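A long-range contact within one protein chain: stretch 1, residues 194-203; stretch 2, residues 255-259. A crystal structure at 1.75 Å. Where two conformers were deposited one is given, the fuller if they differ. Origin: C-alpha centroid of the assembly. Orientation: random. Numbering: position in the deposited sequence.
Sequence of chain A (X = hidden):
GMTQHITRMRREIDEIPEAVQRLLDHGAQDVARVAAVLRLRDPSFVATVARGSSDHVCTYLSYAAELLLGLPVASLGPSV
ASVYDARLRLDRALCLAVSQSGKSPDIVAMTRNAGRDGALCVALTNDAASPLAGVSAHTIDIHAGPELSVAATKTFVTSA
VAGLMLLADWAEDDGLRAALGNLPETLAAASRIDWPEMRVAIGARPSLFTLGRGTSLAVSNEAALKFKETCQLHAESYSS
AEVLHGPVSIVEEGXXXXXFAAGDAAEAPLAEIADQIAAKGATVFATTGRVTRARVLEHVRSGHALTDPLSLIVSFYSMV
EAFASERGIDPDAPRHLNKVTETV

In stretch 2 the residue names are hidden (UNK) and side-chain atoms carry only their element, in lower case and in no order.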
# COMPACT_ATOMS: atom_id res chain seq x y z
N ASP A 194 0.44 15.66 -24.42
CA ASP A 194 0.84 16.36 -23.19
C ASP A 194 -0.28 17.10 -22.48
O ASP A 194 -0.04 17.85 -21.55
CB ASP A 194 2.10 17.20 -23.41
CG ASP A 194 1.92 18.30 -24.42
OD1 ASP A 194 0.77 18.74 -24.65
OD2 ASP A 194 2.96 18.77 -24.93
N TRP A 195 -1.53 16.82 -22.87
CA TRP A 195 -2.71 17.25 -22.12
C TRP A 195 -2.71 18.70 -21.66
O TRP A 195 -2.83 18.97 -20.46
CB TRP A 195 -2.95 16.32 -20.91
CG TRP A 195 -3.18 14.87 -21.24
CD1 TRP A 195 -3.76 14.38 -22.37
CD2 TRP A 195 -2.90 13.74 -20.40
NE1 TRP A 195 -3.83 13.02 -22.30
CE2 TRP A 195 -3.32 12.59 -21.10
CE3 TRP A 195 -2.36 13.58 -19.12
CZ2 TRP A 195 -3.19 11.29 -20.59
CZ3 TRP A 195 -2.21 12.30 -18.62
CH2 TRP A 195 -2.63 11.16 -19.36
N PRO A 196 -2.67 19.64 -22.62
CA PRO A 196 -2.63 21.08 -22.28
C PRO A 196 -3.74 21.58 -21.35
O PRO A 196 -3.50 22.42 -20.49
CB PRO A 196 -2.70 21.78 -23.65
CG PRO A 196 -3.15 20.75 -24.62
CD PRO A 196 -2.72 19.40 -24.08
N GLU A 197 -4.94 21.05 -21.52
CA GLU A 197 -6.09 21.39 -20.69
C GLU A 197 -5.84 21.02 -19.21
O GLU A 197 -6.24 21.76 -18.32
CB GLU A 197 -7.37 20.75 -21.22
CG GLU A 197 -7.39 19.19 -21.22
CD GLU A 197 -6.45 18.52 -22.27
OE1 GLU A 197 -5.77 19.18 -23.07
OE2 GLU A 197 -6.39 17.33 -22.30
N MSE A 198 -5.15 19.90 -18.95
CA MSE A 198 -4.80 19.53 -17.58
C MSE A 198 -3.74 20.49 -17.03
O MSE A 198 -3.79 20.86 -15.88
CB MSE A 198 -4.27 18.09 -17.52
CG MSE A 198 -3.67 17.70 -16.17
SE MSE A 198 -5.03 17.59 -14.79
CE MSE A 198 -5.83 15.99 -15.51
N ARG A 199 -2.78 20.88 -17.86
CA ARG A 199 -1.71 21.76 -17.40
C ARG A 199 -2.32 23.11 -16.95
O ARG A 199 -1.94 23.66 -15.92
CB ARG A 199 -0.64 21.93 -18.48
CG ARG A 199 -0.12 20.63 -19.06
CD ARG A 199 1.25 20.72 -19.72
NE ARG A 199 1.38 21.81 -20.70
CZ ARG A 199 1.16 21.71 -22.00
NH1 ARG A 199 0.73 20.61 -22.56
NH2 ARG A 199 1.36 22.77 -22.76
N VAL A 200 -3.26 23.64 -17.73
CA VAL A 200 -3.97 24.86 -17.32
C VAL A 200 -4.71 24.67 -15.98
O VAL A 200 -4.66 25.54 -15.10
CB VAL A 200 -4.96 25.34 -18.42
CG1 VAL A 200 -5.80 26.50 -17.93
CG2 VAL A 200 -4.17 25.70 -19.67
N ALA A 201 -5.39 23.53 -15.82
CA ALA A 201 -6.16 23.24 -14.59
C ALA A 201 -5.24 23.17 -13.39
O ALA A 201 -5.57 23.70 -12.33
CB ALA A 201 -6.96 21.95 -14.68
N ILE A 202 -4.12 22.47 -13.55
CA ILE A 202 -3.14 22.34 -12.45
C ILE A 202 -2.50 23.70 -12.16
O ILE A 202 -2.32 24.07 -10.98
CB ILE A 202 -2.06 21.24 -12.73
CG1 ILE A 202 -2.71 19.87 -12.83
CG2 ILE A 202 -1.01 21.25 -11.62
CD1 ILE A 202 -1.81 18.81 -13.43
N GLY A 203 -2.16 24.46 -13.20
CA GLY A 203 -1.62 25.79 -12.99
C GLY A 203 -2.56 26.67 -12.17
O GLY A 203 -2.13 27.46 -11.35
N UNK A 255 -9.28 20.57 -6.47
CA UNK A 255 -8.15 20.29 -7.33
C UNK A 255 -8.53 19.35 -8.49
O UNK A 255 -9.51 18.59 -8.38
c UNK A 255 -5.57 22.41 -3.51
c UNK A 255 -5.88 21.85 -5.83
c UNK A 255 -6.63 20.35 -4.12
c UNK A 255 -6.99 19.71 -6.52
c UNK A 255 -5.42 22.72 -4.86
c UNK A 255 -6.16 21.21 -3.14
c UNK A 255 -6.49 20.65 -5.46
N UNK A 256 -7.76 19.42 -9.60
CA UNK A 256 -8.07 18.57 -10.74
C UNK A 256 -7.92 17.08 -10.41
O UNK A 256 -7.05 16.67 -9.61
c UNK A 256 -6.44 20.23 -11.35
c UNK A 256 -7.02 18.96 -11.80
c UNK A 256 -6.59 20.28 -9.86
N UNK A 257 -8.76 16.28 -11.06
CA UNK A 257 -8.78 14.84 -10.86
C UNK A 257 -8.46 14.18 -12.20
O UNK A 257 -9.01 14.56 -13.24
c UNK A 257 -10.53 15.13 -9.06
c UNK A 257 -10.17 14.40 -10.36
c UNK A 257 -10.24 12.88 -10.18
N UNK A 258 -7.55 13.21 -12.19
CA UNK A 258 -7.16 12.51 -13.40
C UNK A 258 -7.45 11.02 -13.24
O UNK A 258 -6.81 10.34 -12.42
c UNK A 258 -3.56 12.69 -14.95
c UNK A 258 -5.44 11.13 -15.66
c UNK A 258 -5.08 12.46 -15.00
c UNK A 258 -5.68 12.72 -13.62
N UNK A 259 -8.40 10.50 -14.02
CA UNK A 259 -8.75 9.10 -13.99
C UNK A 259 -7.99 8.27 -15.02
O UNK A 259 -8.17 8.46 -16.22

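Position 255 carries seven side-chain carbons and no other element: one carbon leads from CA to a closed ring of six. None of these atoms comes within contact distance of stretch 1, and the CA-to-CB bond points sideways. A six-carbon ring on a single methylene, with no oxygen at its tip, is phenylalanine. Phe255 covers no surface on the helix, so its identity is read from its own atoms and not from this contact.

Position 256 has three side-chain carbons, and the last of them closes back onto the backbone N. That five-membered ring settles the residue before any neighbour is consulted. Its CA-to-CB bond points toward the helix, and its carbons meet three residues there: CB lies 3.8 Å from SE of Met198, a selenomethionine, while another ring carbon packs against Ala201 and Ile202. The residue is proline. Its CG is 3.8 Å from CB of Ala201 and 4.0 Å from CG1 of Ile202, and it also sits 3.7 Å from the backbone O of Ala201. Pro256 is buried and lies close to the helix at Ala201: their CA atoms are 6.3 Å apart, the nearest such pair across the contact.

Position 257 shows three carbons, one attached to CA and carrying the other two. The fork at the first side-chain carbon, with no oxygen, means valine. Its CA-to-CB bond points away from stretch 1, and the side chain makes no contact with it. What Val257 offers the helix is backbone: its O lies 4.2 Å from CE of Met198.

Position 258 has four carbons, forked at the second, and CA-to-CB points toward the helix again, as alternation along a strand would lead one to expect. The forking carbon is 3.6 Å from CE of Met198, and one branch tip approaches the Trp195 ring. Four carbons with the fork one step out make leucine. Leu258 has both chi angles in t, an extended form in which CD1 comes 3.9 Å from CZ3 of Trp195, meeting that ring obliquely.

Position 259 has no side-chain atoms at all, so it is glycine. Gly259 lies out of reach of stretch 1.

The side-chain contacts are all apolar, no hydrogen bond or salt bridge crosses, and 262 Å² is buried over both sides. Pro256 and Leu258 supply most of the area on stretch 2, and Met198 bridges them, with SE against the first and CE against the second. Its CA-to-CB bond points sideways, yet the t, p, p side chain brings its end nearer. From the N-cap residue Trp195 into the helix, the contacting residues Trp195, Met198 and Ala201 recur every three residues, with Ile202 adding a smaller patch. The pattern to take away is that Pro256 and Leu258, two apart, face residues three apart, Trp195, Met198 and Ala201, with Met198 touching both.

Stretch 2 255-259: FPVLG
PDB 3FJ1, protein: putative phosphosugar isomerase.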